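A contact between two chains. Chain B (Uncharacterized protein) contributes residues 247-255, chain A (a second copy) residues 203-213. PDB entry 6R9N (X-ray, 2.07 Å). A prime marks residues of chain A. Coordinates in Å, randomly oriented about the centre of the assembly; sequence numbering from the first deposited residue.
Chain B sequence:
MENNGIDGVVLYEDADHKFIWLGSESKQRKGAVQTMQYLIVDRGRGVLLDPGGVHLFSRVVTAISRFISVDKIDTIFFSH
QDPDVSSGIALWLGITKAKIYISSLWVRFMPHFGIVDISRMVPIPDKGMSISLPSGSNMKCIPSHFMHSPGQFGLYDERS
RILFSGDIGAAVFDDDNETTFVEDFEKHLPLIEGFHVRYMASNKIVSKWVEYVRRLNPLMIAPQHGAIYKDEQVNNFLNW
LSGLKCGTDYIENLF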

# COMPACT_ATOMS: atom_id res chain seq x y z
N GLY B 247 3.15 2.98 -15.75
CA GLY B 247 4.02 2.97 -14.58
C GLY B 247 5.39 3.48 -14.94
O GLY B 247 5.51 4.59 -15.46
N THR B 248 6.43 2.67 -14.70
CA THR B 248 7.78 3.16 -15.01
C THR B 248 8.04 3.25 -16.50
O THR B 248 9.07 3.82 -16.89
CB THR B 248 8.87 2.29 -14.37
OG1 THR B 248 8.82 0.97 -14.90
CG2 THR B 248 8.74 2.26 -12.85
N ASP B 249 7.15 2.70 -17.35
CA ASP B 249 7.27 2.93 -18.78
C ASP B 249 7.24 4.43 -19.09
O ASP B 249 7.76 4.85 -20.12
CB ASP B 249 6.15 2.22 -19.55
CG ASP B 249 6.17 0.69 -19.42
OD1 ASP B 249 7.22 0.11 -19.05
OD2 ASP B 249 5.12 0.06 -19.69
N TYR B 250 6.61 5.23 -18.22
CA TYR B 250 6.56 6.69 -18.37
C TYR B 250 7.38 7.34 -17.26
O TYR B 250 6.87 8.17 -16.50
CB TYR B 250 5.12 7.19 -18.31
CG TYR B 250 4.29 6.80 -19.50
CD1 TYR B 250 4.50 7.38 -20.74
CD2 TYR B 250 3.29 5.84 -19.39
CE1 TYR B 250 3.73 7.01 -21.84
CE2 TYR B 250 2.52 5.47 -20.47
CZ TYR B 250 2.74 6.06 -21.70
OH TYR B 250 1.98 5.71 -22.79
N ILE B 251 8.65 6.93 -17.14
CA ILE B 251 9.44 7.32 -15.99
C ILE B 251 9.73 8.82 -15.97
O ILE B 251 9.94 9.39 -14.90
CB ILE B 251 10.73 6.50 -15.95
CG1 ILE B 251 11.41 6.65 -14.58
CG2 ILE B 251 11.64 6.90 -17.10
CD1 ILE B 251 12.51 5.63 -14.33
N GLU B 252 9.71 9.49 -17.13
CA GLU B 252 9.93 10.93 -17.11
C GLU B 252 8.80 11.67 -16.41
O GLU B 252 9.00 12.78 -15.91
CB GLU B 252 10.11 11.46 -18.54
CG GLU B 252 8.82 11.42 -19.38
CD GLU B 252 8.50 10.03 -19.96
OE1 GLU B 252 9.28 9.08 -19.71
OE2 GLU B 252 7.48 9.89 -20.69
N ASN B 253 7.62 11.06 -16.33
CA ASN B 253 6.55 11.66 -15.55
C ASN B 253 6.73 11.48 -14.04
O ASN B 253 6.02 12.13 -13.28
CB ASN B 253 5.20 11.05 -15.95
CG ASN B 253 4.86 11.30 -17.39
OD1 ASN B 253 5.48 12.12 -18.05
ND2 ASN B 253 3.84 10.60 -17.89
N LEU B 254 7.65 10.62 -13.60
CA LEU B 254 7.78 10.29 -12.18
C LEU B 254 8.88 11.07 -11.48
O LEU B 254 9.04 10.91 -10.26
CB LEU B 254 8.03 8.79 -12.00
CG LEU B 254 7.06 7.79 -12.66
CD1 LEU B 254 7.52 6.36 -12.41
CD2 LEU B 254 5.62 7.96 -12.16
N PHE B 255 9.64 11.89 -12.20
CA PHE B 255 10.67 12.73 -11.61
C PHE B 255 10.63 14.10 -12.29
O PHE B 255 10.85 15.12 -11.63
CB PHE B 255 12.06 12.10 -11.77
CG PHE B 255 12.22 10.78 -11.05
CD1 PHE B 255 12.68 10.73 -9.74
CD2 PHE B 255 11.92 9.58 -11.69
CE1 PHE B 255 12.83 9.51 -9.07
CE2 PHE B 255 12.07 8.36 -11.04
CZ PHE B 255 12.52 8.33 -9.72
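Chain A (203-213) NKIVSKWVEYV

How does chain A lie on chain B? Residues 203′–213′ form one continuous α-helix, set against an irregular, turn-rich segment of chain B. Both run the same general way: Thr248 is level with Ile205′ (CA to CA 6.9 Å) and Phe255 with Tyr212′ (CA to CA 8.1 Å).

What holds the beginning of the chain B segment? Lys204′, extended with all four chi angles t, reaches across to chain B, where its NZ donates a hydrogen bond to Thr248 O at 3.1 Å. Thr248 also packs its methyl CG2 4.0 Å from Ile205′ CB. One water accepts from Lys204′ NZ (2.8 Å) and donates to Asp249 OD1 (2.7 Å), linking the ammonium to a carboxylate that it does not touch directly.

Where does the apolar contact take over? Ile251 points toward the helix, its CD1 3.9 Å from Ile205′ CD1 and 4.0 Å from Lys208′ CB. Leu254 CD1 approaches Ile205′ CD1 more loosely, at 4.3 Å.

Why is so much of Phe255 covered by the helix? Its ring meets successive turns: Ile205′ CD1 lies at the ring edge, 3.7 Å from CE2, while Lys208′ CG sits over one face, 3.5 Å from CE2. Farther along, Phe255 CD1 comes within 3.5 Å of Tyr212′ CD2, the two rings meeting obliquely. A water bridges Tyr212′ OH and Phe255 O.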

# COMPACT_ATOMS: atom_id res chain seq x y z
N ASN A 203 15.43 -2.40 -10.98
CA ASN A 203 16.65 -1.61 -11.00
C ASN A 203 16.46 -0.32 -11.79
O ASN A 203 17.11 0.70 -11.49
CB ASN A 203 17.80 -2.42 -11.59
CG ASN A 203 19.11 -1.67 -11.55
OD1 ASN A 203 19.54 -1.10 -12.55
ND2 ASN A 203 19.74 -1.64 -10.38
N LYS A 204 15.59 -0.33 -12.81
CA LYS A 204 15.33 0.87 -13.58
C LYS A 204 14.82 2.01 -12.70
O LYS A 204 15.29 3.15 -12.82
CB LYS A 204 14.33 0.56 -14.70
CG LYS A 204 13.79 1.78 -15.42
CD LYS A 204 12.87 1.39 -16.58
CE LYS A 204 12.45 2.63 -17.38
NZ LYS A 204 11.37 2.33 -18.39
N ILE A 205 13.85 1.73 -11.82
CA ILE A 205 13.33 2.80 -10.97
C ILE A 205 14.33 3.13 -9.87
O ILE A 205 14.57 4.30 -9.55
CB ILE A 205 11.95 2.43 -10.40
CG1 ILE A 205 11.31 3.66 -9.77
CG2 ILE A 205 12.04 1.32 -9.36
CD1 ILE A 205 11.13 4.83 -10.77
N VAL A 206 15.01 2.10 -9.35
CA VAL A 206 15.89 2.30 -8.21
C VAL A 206 17.10 3.15 -8.58
O VAL A 206 17.53 4.02 -7.81
CB VAL A 206 16.30 0.92 -7.67
CG1 VAL A 206 17.58 1.01 -7.01
CG2 VAL A 206 15.23 0.36 -6.73
N SER A 207 17.66 2.94 -9.78
CA SER A 207 18.86 3.69 -10.17
C SER A 207 18.56 5.12 -10.57
O SER A 207 19.42 5.99 -10.39
CB SER A 207 19.59 2.98 -11.31
OG SER A 207 18.76 2.90 -12.45
N LYS A 208 17.37 5.40 -11.13
CA LYS A 208 16.95 6.78 -11.38
C LYS A 208 16.77 7.53 -10.06
O LYS A 208 17.14 8.71 -9.95
CB LYS A 208 15.66 6.81 -12.19
CG LYS A 208 15.22 8.22 -12.60
N TRP A 209 16.17 6.88 -9.06
CA TRP A 209 16.03 7.50 -7.74
C TRP A 209 17.38 7.88 -7.17
O TRP A 209 17.58 9.01 -6.71
CB TRP A 209 15.29 6.55 -6.80
CG TRP A 209 14.89 7.18 -5.47
CD1 TRP A 209 13.75 7.91 -5.22
CD2 TRP A 209 15.60 7.12 -4.24
NE1 TRP A 209 13.72 8.29 -3.91
CE2 TRP A 209 14.85 7.83 -3.28
CE3 TRP A 209 16.82 6.54 -3.85
CZ2 TRP A 209 15.26 7.97 -1.96
CZ3 TRP A 209 17.22 6.68 -2.54
CH2 TRP A 209 16.44 7.39 -1.61
N VAL A 210 18.33 6.94 -7.17
CA VAL A 210 19.68 7.22 -6.66
C VAL A 210 20.27 8.46 -7.34
O VAL A 210 20.83 9.35 -6.67
CB VAL A 210 20.59 6.00 -6.82
CG1 VAL A 210 22.03 6.43 -6.65
CG2 VAL A 210 20.21 4.91 -5.81
N GLU A 211 20.19 8.51 -8.67
CA GLU A 211 20.73 9.65 -9.41
C GLU A 211 20.06 10.95 -9.00
O GLU A 211 20.71 12.00 -8.91
CB GLU A 211 20.55 9.43 -10.92
N TYR A 212 18.74 10.91 -8.80
CA TYR A 212 18.01 12.08 -8.32
C TYR A 212 18.48 12.48 -6.93
O TYR A 212 18.82 13.65 -6.68
CB TYR A 212 16.50 11.77 -8.32
CG TYR A 212 15.55 12.93 -8.10
CD1 TYR A 212 15.40 13.50 -6.84
CD2 TYR A 212 14.78 13.44 -9.14
CE1 TYR A 212 14.52 14.56 -6.62
CE2 TYR A 212 13.89 14.49 -8.93
CZ TYR A 212 13.76 15.04 -7.67
OH TYR A 212 12.89 16.08 -7.44
N VAL A 213 18.56 11.51 -6.02
CA VAL A 213 18.89 11.82 -4.64
C VAL A 213 20.32 12.30 -4.53
O VAL A 213 20.61 13.24 -3.77
CB VAL A 213 18.62 10.59 -3.75
CG1 VAL A 213 19.35 10.72 -2.39
CG2 VAL A 213 17.13 10.40 -3.56
O HOH W 1 9.44 0.50 -17.52
O HOH W 2 10.52 5.33 -19.96
O HOH W 3 11.07 16.39 -9.07